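Local atomic coordinates of glycoside hydrolase family 31 (Trueperella pyogenes, PDB entry 5I0F), a protein that probably hydrolyses alpha-glucosidic linkages of the cyclic sugar cycloalternan by a retaining mechanism that passes through a covalent glycosyl-enzyme intermediate. Residues A[305-310]-A[371-376]; A[416-419]-A[423-426]; A[633-638]-A[674-679]. One frame throughout, in Å; residues are numbered along the deposited sequence.

Interaction 1 (A[305-310]-A[371-376]); sequences NTQSLV and AGMIRE
Q307 lays its aliphatic chain and amide over the base of M373, the two side chains running past one another in opposite directions. Its NE2 comes to 3.7 Å from M373 CB, and nearer its own backbone, Q307 CG lies 3.9 Å from M373 SD. The methylenes of glutamine thus supply a greasy flank, while the amide does two jobs: NE2 and CD lie against M373 CB, and OE1 accepts from the backbone N of D369, just ahead of the second helix. With CG anti to the backbone N (chi1 -167°) and the chain extended beyond it, Q307 reaches across to that helix in one span. M373 also leaves its helix with CG anti to N, but bends at the thioether (chi3 70°), a turn that a flexible, unbranched side chain makes easily. V310, one turn after Q307, completes the patch with CG1 4.3 Å from M373 SD; its compact, branched side chain suits this buried place. T306 sets where the first helix begins: as N-cap, T306 OG1 accepts from L309 N at 2.9 Å. On the second helix, R375 grips OE2 of its neighbour E376 side-on through NE and NH2. In the TIM barrel, helices 307-320 and 370-379 are brought together here in plain packing, and V310 and M373 both also touch I329 of the barrel strand 326-329.

Interaction 2 (A[416-419]-A[423-426]); sequences VKEP and PYKN
A bend at chi2 (-84°), after a CG that stands anti to the carbonyl carbon, folds the E418 side chain across to Y424, whose own CG lies anti to its backbone N. These groups meet in a chain reversal in the long loop between helices 400-412 and 442-450 of the TIM-barrel domain, where K417 and P423 form a single isolated beta bridge. The backbone tie is Y424 N to V416 O, 2.8 Å and nearly straight at 168°. P423 has no N-H to give, which does not matter here because the bridge uses that of Y424. V416 and Y424 lie side by side and point the same way, CG1 of the valine 4.0 Å from Y424 CB, an apolar pair suited to the buried side of the loop. E418 OE1 lies at the edge of the Y424 ring, in its plane, and the carboxylate plane is turned 56° from the ring. The same OE1 makes a salt bridge to R427, which helps to hold the carboxylate in place, and OE2 accepts a weak bond from K425 N at 3.4 Å. The phenol of Y424 reaches beyond the reversal, bonding to H471 O and W473 N, so an aromatic residue with a polar end fits the position. A water bridges the two segments, donating to both E418 OE2, at 2.6 Å, and K425 O, at 2.8 Å.

Interaction 3 (A[633-638]-A[674-679]); sequences RPYLVA and GDELLI
Y635 OH touches the backbone of the turn at 674-676, accepting the N-H of E676 (OH to N 2.9 Å) with an angle of 152°. Here the long helix 617-646 packs on the antiparallel beta sheet of the C-terminal domain, against the turn that joins strands 671-673 and 677-679. The tyrosine ring is flanked by two side chains. L677 CD1 lies 3.8 Å from Y635 CE2, the leucine and tyrosine sliding past each other in opposite directions, while the E676 side chain runs at about a right angle to that of Y635, with its CB 3.9 Å from Y635 CE1 and its CG at the ring edge, in the plane. Tyrosine suits the place because its ring packs against aliphatic carbons and its hydroxyl meets a backbone N-H. Having CG anti to the backbone N (chi1 -177°) carries the ring off the helix toward the turn. Further out, the same hydroxyl bonds to L673 O, tying the end of strand 671-673 to E676 N in the turn. E676 folds at chi2 and takes its carboxylate away to a salt bridge with R728 of strand 725-728; D675 OD1 forms a separate one with R652. L677 is backed by L632 of the helix. G674 has a positive phi of 65°, readily adopted by glycine, and Y635 OH, 3.6 Å from G674 C, occupies the space a CB would need.

Overall arrangement
Along the chain the three contacts follow in series. Interactions 1 and 2 both belong to the TIM-barrel domain, yet their centres are 37 Å apart: the first joins two helices outside the barrel wall, the second shapes a long loop between helices 400-412 and 442-450. Interaction 3, centred 33 Å from interaction 1 and 46 Å from interaction 2, joins helix 617-646 to the C-terminal sheet, and it lies across the chain's centre from interaction 2. None touches another. A bound glucose unit lies about 12 Å from the side chain of V310 and one about 13 Å from that of Y424; neither contact touches the sugar, and both are structural parts of the domain that binds it.

Interaction 1 (A[305-310]-A[371-376])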
ATOM      1  N   ASN A 305      -4.458 -12.868 -21.089  1.00 18.25           N
ATOM      2  CA  ASN A 305      -3.140 -13.496 -21.000  1.00 18.07           C
ATOM      3  C   ASN A 305      -2.597 -13.997 -22.338  1.00 18.02           C
ATOM      4  O   ASN A 305      -1.687 -14.827 -22.373  1.00 18.02           O
ATOM      5  CB  ASN A 305      -3.103 -14.573 -19.926  1.00 18.30           C
ATOM      6  CG  ASN A 305      -3.834 -15.843 -20.316  1.00 19.24           C
ATOM      7  OD1 ASN A 305      -4.789 -15.828 -21.102  1.00 19.91           O
ATOM      8  ND2 ASN A 305      -3.392 -16.958 -19.752  1.00 19.27           N
ATOM      9  N   THR A 306      -3.151 -13.476 -23.424  1.00 17.74           N
ATOM     10  CA  THR A 306      -2.664 -13.759 -24.765  1.00 18.20           C
ATOM     11  C   THR A 306      -2.822 -12.496 -25.558  1.00 18.34           C
ATOM     12  O   THR A 306      -3.641 -11.619 -25.211  1.00 17.80           O
ATOM     13  CB  THR A 306      -3.440 -14.897 -25.507  1.00 18.83           C
ATOM     14  OG1 THR A 306      -4.780 -14.486 -25.792  1.00 18.95           O
ATOM     15  CG2 THR A 306      -3.475 -16.171 -24.715  1.00 18.91           C
ATOM     16  N   GLN A 307      -2.064 -12.419 -26.641  1.00 18.59           N
ATOM     17  CA  GLN A 307      -2.139 -11.278 -27.551  1.00 19.47           C
ATOM     18  C   GLN A 307      -3.537 -11.172 -28.147  1.00 19.89           C
ATOM     19  O   GLN A 307      -4.097 -10.065 -28.297  1.00 19.85           O
ATOM     20  CB  GLN A 307      -1.062 -11.428 -28.639  1.00 19.92           C
ATOM     21  CG  GLN A 307      -0.810 -10.179 -29.473  1.00 20.66           C
ATOM     22  CD  GLN A 307       0.448 -10.294 -30.330  1.00 21.24           C
ATOM     23  OE1 GLN A 307       1.437 -10.961 -29.941  1.00 20.72           O
ATOM     24  NE2 GLN A 307       0.436  -9.623 -31.484  1.00 21.21           N
ATOM     25  N   SER A 308      -4.111 -12.330 -28.474  1.00 20.58           N
ATOM     26  CA  SER A 308      -5.481 -12.394 -28.954  1.00 21.88           C
ATOM     27  C   SER A 308      -6.487 -11.814 -27.964  1.00 21.22           C
ATOM     28  O   SER A 308      -7.374 -11.044 -28.354  1.00 20.80           O
ATOM     29  CB  SER A 308      -5.862 -13.846 -29.275  1.00 23.15           C
ATOM     30  OG  SER A 308      -7.140 -13.891 -29.854  1.00 25.92           O
ATOM     31  N   LEU A 309      -6.367 -12.178 -26.689  1.00 20.87           N
ATOM     32  CA  LEU A 309      -7.312 -11.658 -25.683  1.00 20.97           C
ATOM     33  C   LEU A 309      -7.191 -10.144 -25.475  1.00 20.67           C
ATOM     34  O   LEU A 309      -8.200  -9.465 -25.306  1.00 20.79           O
ATOM     35  CB  LEU A 309      -7.180 -12.403 -24.365  1.00 21.42           C
ATOM     36  CG  LEU A 309      -7.698 -13.837 -24.419  1.00 22.27           C
ATOM     37  CD1 LEU A 309      -7.117 -14.660 -23.271  1.00 22.97           C
ATOM     38  CD2 LEU A 309      -9.224 -13.873 -24.414  1.00 23.57           C
ATOM     39  N   VAL A 310      -5.967  -9.614 -25.506  1.00 20.07           N
ATOM     40  CA  VAL A 310      -5.755  -8.173 -25.344  1.00 20.01           C
ATOM     41  C   VAL A 310      -6.384  -7.432 -26.526  1.00 20.93           C
ATOM     42  O   VAL A 310      -7.183  -6.487 -26.343  1.00 21.48           O
ATOM     43  CB  VAL A 310      -4.264  -7.799 -25.201  1.00 19.52           C
ATOM     44  CG1 VAL A 310      -4.083  -6.291 -25.259  1.00 19.51           C
ATOM     45  CG2 VAL A 310      -3.684  -8.357 -23.905  1.00 19.15           C
ATOM     46  N   ALA A 371       6.025  -7.074 -30.123  1.00 21.68           N
ATOM     47  CA  ALA A 371       6.448  -5.790 -30.683  1.00 22.42           C
ATOM     48  C   ALA A 371       5.381  -5.255 -31.648  1.00 22.36           C
ATOM     49  O   ALA A 371       5.117  -4.069 -31.645  1.00 23.02           O
ATOM     50  CB  ALA A 371       7.802  -5.899 -31.383  1.00 23.08           C
ATOM     51  N   GLY A 372       4.774  -6.142 -32.444  1.00 22.27           N
ATOM     52  CA  GLY A 372       3.668  -5.796 -33.353  1.00 22.32           C
ATOM     53  C   GLY A 372       2.389  -5.333 -32.659  1.00 21.77           C
ATOM     54  O   GLY A 372       1.760  -4.370 -33.083  1.00 21.75           O
ATOM     55  N   MET A 373       2.007  -6.014 -31.586  1.00 21.02           N
ATOM     56  CA  MET A 373       0.937  -5.525 -30.704  1.00 21.11           C
ATOM     57  C   MET A 373       1.182  -4.086 -30.223  1.00 20.58           C
ATOM     58  O   MET A 373       0.338  -3.211 -30.401  1.00 20.52           O
ATOM     59  CB  MET A 373       0.760  -6.468 -29.513  1.00 20.74           C
ATOM     60  CG  MET A 373      -0.246  -5.964 -28.502  1.00 21.13           C
ATOM     61  SD  MET A 373      -0.315  -7.067 -27.102  1.00 21.61           S
ATOM     62  CE  MET A 373       1.258  -6.819 -26.280  1.00 20.92           C
ATOM     63  N   ILE A 374       2.367  -3.838 -29.678  1.00 20.44           N
ATOM     64  CA  ILE A 374       2.674  -2.525 -29.112  1.00 20.65           C
ATOM     65  C   ILE A 374       2.678  -1.438 -30.202  1.00 21.41           C
ATOM     66  O   ILE A 374       2.101  -0.373 -30.015  1.00 21.04           O
ATOM     67  CB  ILE A 374       3.986  -2.549 -28.284  1.00 20.78           C
ATOM     68  CG1 ILE A 374       3.828  -3.512 -27.084  1.00 20.57           C
ATOM     69  CG2 ILE A 374       4.328  -1.149 -27.771  1.00 20.73           C
ATOM     70  CD1 ILE A 374       5.101  -4.139 -26.568  1.00 20.65           C
ATOM     71  N   ARG A 375       3.303  -1.721 -31.342  1.00 22.20           N
ATOM     72  CA  ARG A 375       3.317  -0.778 -32.447  1.00 23.69           C
ATOM     73  C   ARG A 375       1.879  -0.425 -32.885  1.00 23.28           C
ATOM     74  O   ARG A 375       1.542   0.742 -33.081  1.00 22.57           O
ATOM     75  CB  ARG A 375       4.123  -1.357 -33.626  1.00 25.42           C
ATOM     76  CG  ARG A 375       4.193  -0.485 -34.868  1.00 27.53           C
ATOM     77  CD  ARG A 375       4.760  -1.226 -36.088  1.00 29.61           C
ATOM     78  NE  ARG A 375       3.829  -2.271 -36.540  1.00 30.38           N
ATOM     79  CZ  ARG A 375       4.046  -3.592 -36.516  1.00 30.82           C
ATOM     80  NH1 ARG A 375       5.208  -4.117 -36.111  1.00 30.90           N
ATOM     81  NH2 ARG A 375       3.078  -4.409 -36.928  1.00 31.17           N
ATOM     82  N   GLU A 376       1.048  -1.443 -33.052  1.00 23.51           N
ATOM     83  CA  GLU A 376      -0.310  -1.227 -33.514  1.00 23.95           C
ATOM     84  C   GLU A 376      -1.157  -0.516 -32.477  1.00 22.81           C
ATOM     85  O   GLU A 376      -1.963   0.343 -32.835  1.00 22.58           O
ATOM     86  CB  GLU A 376      -0.972  -2.543 -33.967  1.00 25.34           C
ATOM     87  CG  GLU A 376      -0.323  -3.181 -35.203  1.00 27.11           C
ATOM     88  CD  GLU A 376      -0.220  -2.260 -36.425  1.00 29.33           C
ATOM     89  OE1 GLU A 376      -1.221  -1.577 -36.744  1.00 32.15           O
ATOM     90  OE2 GLU A 376       0.858  -2.238 -37.071  1.00 29.17           O
TER

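Interaction 2 (A[416-419]-A[423-426])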
ATOM      1  N   VAL A 416      18.209  -8.505  -0.676  1.00 22.12           N
ATOM      2  CA  VAL A 416      17.989  -8.276   0.773  1.00 22.20           C
ATOM      3  C   VAL A 416      18.505  -9.508   1.553  1.00 23.61           C
ATOM      4  O   VAL A 416      18.262 -10.645   1.145  1.00 23.32           O
ATOM      5  CB  VAL A 416      16.517  -7.978   1.107  1.00 21.79           C
ATOM      6  CG1 VAL A 416      16.340  -7.695   2.599  1.00 21.92           C
ATOM      7  CG2 VAL A 416      16.039  -6.771   0.293  1.00 21.42           C
ATOM      8  N   LYS A 417      19.233  -9.276   2.647  1.00 24.78           N
ATOM      9  CA  LYS A 417      19.844 -10.365   3.414  1.00 26.56           C
ATOM     10  C   LYS A 417      19.282 -10.540   4.812  1.00 27.05           C
ATOM     11  O   LYS A 417      18.850  -9.593   5.427  1.00 26.30           O
ATOM     12  CB  LYS A 417      21.354 -10.143   3.462  1.00 27.79           C
ATOM     13  CG  LYS A 417      21.957 -10.410   2.100  1.00 28.91           C
ATOM     14  CD  LYS A 417      23.407 -10.004   1.969  1.00 31.12           C
ATOM     15  CE  LYS A 417      23.789 -10.041   0.502  1.00 32.35           C
ATOM     16  NZ  LYS A 417      25.238 -10.245   0.369  1.00 34.09           N
ATOM     17  N   GLU A 418      19.283 -11.778   5.299  1.00 29.00           N
ATOM     18  CA  GLU A 418      19.048 -12.065   6.718  1.00 30.60           C
ATOM     19  C   GLU A 418      20.298 -11.589   7.521  1.00 32.83           C
ATOM     20  O   GLU A 418      21.397 -11.383   6.939  1.00 31.52           O
ATOM     21  CB  GLU A 418      18.788 -13.581   6.970  1.00 32.10           C
ATOM     22  CG  GLU A 418      17.781 -14.329   6.076  1.00 32.20           C
ATOM     23  CD  GLU A 418      16.286 -14.248   6.437  1.00 34.01           C
ATOM     24  OE1 GLU A 418      15.899 -13.552   7.404  1.00 32.99           O
ATOM     25  OE2 GLU A 418      15.464 -14.908   5.686  1.00 35.55           O
ATOM     26  N   PRO A 419      20.161 -11.436   8.860  1.00 34.69           N
ATOM     27  CA  PRO A 419      21.339 -11.021   9.646  1.00 36.79           C
ATOM     28  C   PRO A 419      22.593 -11.878   9.453  1.00 37.51           C
ATOM     29  O   PRO A 419      23.677 -11.320   9.472  1.00 39.97           O
ATOM     30  CB  PRO A 419      20.843 -11.026  11.102  1.00 37.37           C
ATOM     31  CG  PRO A 419      19.477 -11.601  11.073  1.00 36.17           C
ATOM     32  CD  PRO A 419      18.944 -11.496   9.682  1.00 35.01           C
ATOM     33  N   PRO A 423      20.505 -15.024   1.758  1.00 26.90           N
ATOM     34  CA  PRO A 423      19.433 -14.192   1.199  1.00 25.75           C
ATOM     35  C   PRO A 423      18.124 -14.260   1.982  1.00 25.61           C
ATOM     36  O   PRO A 423      17.712 -15.341   2.426  1.00 25.64           O
ATOM     37  CB  PRO A 423      19.242 -14.764  -0.206  1.00 26.12           C
ATOM     38  CG  PRO A 423      20.541 -15.465  -0.518  1.00 26.46           C
ATOM     39  CD  PRO A 423      20.947 -16.056   0.792  1.00 27.13           C
ATOM     40  N   TYR A 424      17.450 -13.113   2.101  1.00 24.70           N
ATOM     41  CA  TYR A 424      16.113 -13.070   2.683  1.00 24.35           C
ATOM     42  C   TYR A 424      15.190 -13.936   1.837  1.00 24.41           C
ATOM     43  O   TYR A 424      15.180 -13.816   0.608  1.00 24.69           O
ATOM     44  CB  TYR A 424      15.578 -11.621   2.764  1.00 23.72           C
ATOM     45  CG  TYR A 424      14.109 -11.515   3.212  1.00 22.51           C
ATOM     46  CD1 TYR A 424      13.724 -11.850   4.512  1.00 22.83           C
ATOM     47  CD2 TYR A 424      13.106 -11.083   2.318  1.00 22.27           C
ATOM     48  CE1 TYR A 424      12.389 -11.746   4.932  1.00 22.54           C
ATOM     49  CE2 TYR A 424      11.771 -10.984   2.715  1.00 21.64           C
ATOM     50  CZ  TYR A 424      11.414 -11.318   4.017  1.00 21.93           C
ATOM     51  OH  TYR A 424      10.098 -11.237   4.401  1.00 21.70           O
ATOM     52  N   LYS A 425      14.445 -14.824   2.485  1.00 25.22           N
ATOM     53  CA  LYS A 425      13.392 -15.603   1.821  1.00 26.35           C
ATOM     54  C   LYS A 425      12.041 -15.082   2.277  1.00 25.17           C
ATOM     55  O   LYS A 425      11.772 -15.034   3.485  1.00 24.31           O
ATOM     56  CB  LYS A 425      13.503 -17.083   2.158  1.00 28.39           C
ATOM     57  CG  LYS A 425      14.839 -17.707   1.810  1.00 31.51           C
ATOM     58  CD  LYS A 425      15.040 -17.757   0.309  1.00 33.33           C
ATOM     59  CE  LYS A 425      16.365 -18.424  -0.064  1.00 36.32           C
ATOM     60  NZ  LYS A 425      16.608 -19.726   0.604  1.00 38.96           N
ATOM     61  N   ASN A 426      11.192 -14.683   1.324  1.00 23.96           N
ATOM     62  CA  ASN A 426       9.952 -13.990   1.668  1.00 23.40           C
ATOM     63  C   ASN A 426       9.116 -14.751   2.697  1.00 23.21           C
ATOM     64  O   ASN A 426       8.818 -15.920   2.492  1.00 23.37           O
ATOM     65  CB  ASN A 426       9.129 -13.690   0.407  1.00 22.78           C
ATOM     66  CG  ASN A 426       7.828 -12.991   0.706  1.00 22.34           C
ATOM     67  OD1 ASN A 426       7.702 -12.274   1.703  1.00 22.88           O
ATOM     68  ND2 ASN A 426       6.846 -13.183  -0.168  1.00 21.86           N
TER
HETATM   69  O   HOH W   1      16.453 -11.861  -0.813  1.00 23.81           O
HETATM   70  O   HOH W   2      12.902 -15.086   6.034  1.00 34.93           O

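Interaction 3 (A[633-638]-A[674-679])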
ATOM      1  N   ARG A 633     -10.272  16.109 -20.184  1.00 24.94           N
ATOM      2  CA  ARG A 633      -8.810  16.004 -20.296  1.00 26.11           C
ATOM      3  C   ARG A 633      -8.072  17.347 -20.172  1.00 25.38           C
ATOM      4  O   ARG A 633      -7.115  17.420 -19.411  1.00 24.94           O
ATOM      5  CB  ARG A 633      -8.334  15.292 -21.566  1.00 27.81           C
ATOM      6  CG  ARG A 633      -6.854  14.933 -21.413  1.00 30.35           C
ATOM      7  CD  ARG A 633      -6.325  13.799 -22.255  1.00 31.93           C
ATOM      8  NE  ARG A 633      -7.216  12.649 -22.457  1.00 32.90           N
ATOM      9  CZ  ARG A 633      -6.823  11.541 -23.087  1.00 34.41           C
ATOM     10  NH1 ARG A 633      -5.565  11.428 -23.514  1.00 35.04           N
ATOM     11  NH2 ARG A 633      -7.678  10.535 -23.292  1.00 34.07           N
ATOM     12  N   PRO A 634      -8.506  18.391 -20.917  1.00 24.95           N
ATOM     13  CA  PRO A 634      -7.804  19.681 -20.806  1.00 24.83           C
ATOM     14  C   PRO A 634      -7.849  20.250 -19.387  1.00 23.92           C
ATOM     15  O   PRO A 634      -6.878  20.841 -18.946  1.00 24.27           O
ATOM     16  CB  PRO A 634      -8.535  20.611 -21.773  1.00 25.87           C
ATOM     17  CG  PRO A 634      -9.533  19.770 -22.501  1.00 26.15           C
ATOM     18  CD  PRO A 634      -9.573  18.404 -21.938  1.00 25.44           C
ATOM     19  N   TYR A 635      -8.962  20.065 -18.689  1.00 22.88           N
ATOM     20  CA  TYR A 635      -9.094  20.477 -17.290  1.00 22.42           C
ATOM     21  C   TYR A 635      -8.126  19.699 -16.370  1.00 22.00           C
ATOM     22  O   TYR A 635      -7.464  20.296 -15.519  1.00 21.88           O
ATOM     23  CB  TYR A 635     -10.542  20.282 -16.814  1.00 22.30           C
ATOM     24  CG  TYR A 635     -10.779  20.743 -15.391  1.00 22.12           C
ATOM     25  CD1 TYR A 635     -10.878  22.111 -15.076  1.00 22.68           C
ATOM     26  CD2 TYR A 635     -10.893  19.818 -14.348  1.00 21.45           C
ATOM     27  CE1 TYR A 635     -11.085  22.536 -13.767  1.00 22.45           C
ATOM     28  CE2 TYR A 635     -11.109  20.237 -13.044  1.00 21.31           C
ATOM     29  CZ  TYR A 635     -11.192  21.588 -12.752  1.00 21.86           C
ATOM     30  OH  TYR A 635     -11.382  21.960 -11.444  1.00 21.80           O
ATOM     31  N   LEU A 636      -8.078  18.384 -16.529  1.00 21.54           N
ATOM     32  CA  LEU A 636      -7.185  17.549 -15.725  1.00 21.33           C
ATOM     33  C   LEU A 636      -5.716  17.940 -15.959  1.00 21.61           C
ATOM     34  O   LEU A 636      -4.939  18.053 -15.006  1.00 21.02           O
ATOM     35  CB  LEU A 636      -7.381  16.068 -16.041  1.00 21.19           C
ATOM     36  CG  LEU A 636      -8.697  15.430 -15.603  1.00 21.59           C
ATOM     37  CD1 LEU A 636      -8.923  14.080 -16.262  1.00 21.37           C
ATOM     38  CD2 LEU A 636      -8.727  15.270 -14.092  1.00 21.99           C
ATOM     39  N   VAL A 637      -5.351  18.141 -17.222  1.00 21.51           N
ATOM     40  CA  VAL A 637      -3.988  18.545 -17.570  1.00 22.15           C
ATOM     41  C   VAL A 637      -3.638  19.912 -16.941  1.00 22.31           C
ATOM     42  O   VAL A 637      -2.569  20.050 -16.314  1.00 21.69           O
ATOM     43  CB  VAL A 637      -3.773  18.576 -19.106  1.00 22.42           C
ATOM     44  CG1 VAL A 637      -2.469  19.275 -19.484  1.00 23.29           C
ATOM     45  CG2 VAL A 637      -3.767  17.174 -19.678  1.00 22.16           C
ATOM     46  N   ALA A 638      -4.515  20.904 -17.095  1.00 22.73           N
ATOM     47  CA  ALA A 638      -4.226  22.249 -16.577  1.00 23.75           C
ATOM     48  C   ALA A 638      -4.210  22.286 -15.034  1.00 23.53           C
ATOM     49  O   ALA A 638      -3.319  22.910 -14.434  1.00 23.71           O
ATOM     50  CB  ALA A 638      -5.199  23.277 -17.124  1.00 24.73           C
ATOM     51  N   GLY A 674      -9.541  19.532  -8.625  1.00 21.95           N
ATOM     52  CA  GLY A 674      -8.945  20.826  -8.950  1.00 23.21           C
ATOM     53  C   GLY A 674      -9.653  21.994  -8.273  1.00 24.33           C
ATOM     54  O   GLY A 674     -10.375  21.817  -7.297  1.00 24.65           O
ATOM     55  N   ASP A 675      -9.428  23.191  -8.792  1.00 25.23           N
ATOM     56  CA  ASP A 675      -9.991  24.415  -8.206  1.00 26.71           C
ATOM     57  C   ASP A 675     -11.474  24.590  -8.432  1.00 26.89           C
ATOM     58  O   ASP A 675     -12.112  25.268  -7.647  1.00 27.97           O
ATOM     59  CB  ASP A 675      -9.339  25.664  -8.802  1.00 27.71           C
ATOM     60  CG  ASP A 675      -7.905  25.856  -8.391  1.00 28.21           C
ATOM     61  OD1 ASP A 675      -7.370  25.156  -7.525  1.00 27.47           O
ATOM     62  OD2 ASP A 675      -7.304  26.799  -8.934  1.00 30.24           O
ATOM     63  N   GLU A 676     -12.016  24.047  -9.514  1.00 26.67           N
ATOM     64  CA  GLU A 676     -13.314  24.524 -10.012  1.00 27.58           C
ATOM     65  C   GLU A 676     -14.518  23.588  -9.810  1.00 26.59           C
ATOM     66  O   GLU A 676     -15.663  24.062  -9.806  1.00 26.57           O
ATOM     67  CB  GLU A 676     -13.203  24.897 -11.499  1.00 28.65           C
ATOM     68  CG  GLU A 676     -12.072  25.862 -11.838  1.00 29.86           C
ATOM     69  CD  GLU A 676     -12.164  27.207 -11.111  1.00 31.66           C
ATOM     70  OE1 GLU A 676     -13.284  27.663 -10.777  1.00 32.56           O
ATOM     71  OE2 GLU A 676     -11.110  27.837 -10.860  1.00 32.24           O
ATOM     72  N   LEU A 677     -14.280  22.295  -9.639  1.00 24.66           N
ATOM     73  CA  LEU A 677     -15.354  21.310  -9.604  1.00 24.56           C
ATOM     74  C   LEU A 677     -15.494  20.678  -8.238  1.00 23.94           C
ATOM     75  O   LEU A 677     -14.513  20.176  -7.673  1.00 23.72           O
ATOM     76  CB  LEU A 677     -15.117  20.223 -10.657  1.00 24.27           C
ATOM     77  CG  LEU A 677     -15.042  20.670 -12.120  1.00 24.71           C
ATOM     78  CD1 LEU A 677     -14.827  19.453 -12.989  1.00 24.12           C
ATOM     79  CD2 LEU A 677     -16.285  21.439 -12.549  1.00 25.60           C
ATOM     80  N   LEU A 678     -16.713  20.700  -7.706  1.00 24.02           N
ATOM     81  CA  LEU A 678     -17.055  20.016  -6.470  1.00 23.81           C
ATOM     82  C   LEU A 678     -17.785  18.716  -6.828  1.00 23.36           C
ATOM     83  O   LEU A 678     -18.826  18.763  -7.505  1.00 22.99           O
ATOM     84  CB  LEU A 678     -17.957  20.920  -5.602  1.00 25.13           C
ATOM     85  CG  LEU A 678     -18.430  20.347  -4.255  1.00 25.59           C
ATOM     86  CD1 LEU A 678     -17.282  19.743  -3.487  1.00 25.37           C
ATOM     87  CD2 LEU A 678     -19.084  21.429  -3.413  1.00 26.66           C
ATOM     88  N   ILE A 679     -17.245  17.576  -6.378  1.00 21.88           N
ATOM     89  CA  ILE A 679     -17.774  16.260  -6.730  1.00 22.02           C
ATOM     90  C   ILE A 679     -18.431  15.591  -5.528  1.00 21.40           C
ATOM     91  O   ILE A 679     -17.890  15.645  -4.432  1.00 22.17           O
ATOM     92  CB  ILE A 679     -16.660  15.290  -7.211  1.00 21.65           C
ATOM     93  CG1 ILE A 679     -15.602  16.000  -8.075  1.00 22.32           C
ATOM     94  CG2 ILE A 679     -17.276  14.077  -7.909  1.00 21.61           C
ATOM     95  CD1 ILE A 679     -16.139  16.684  -9.309  1.00 22.91           C
TER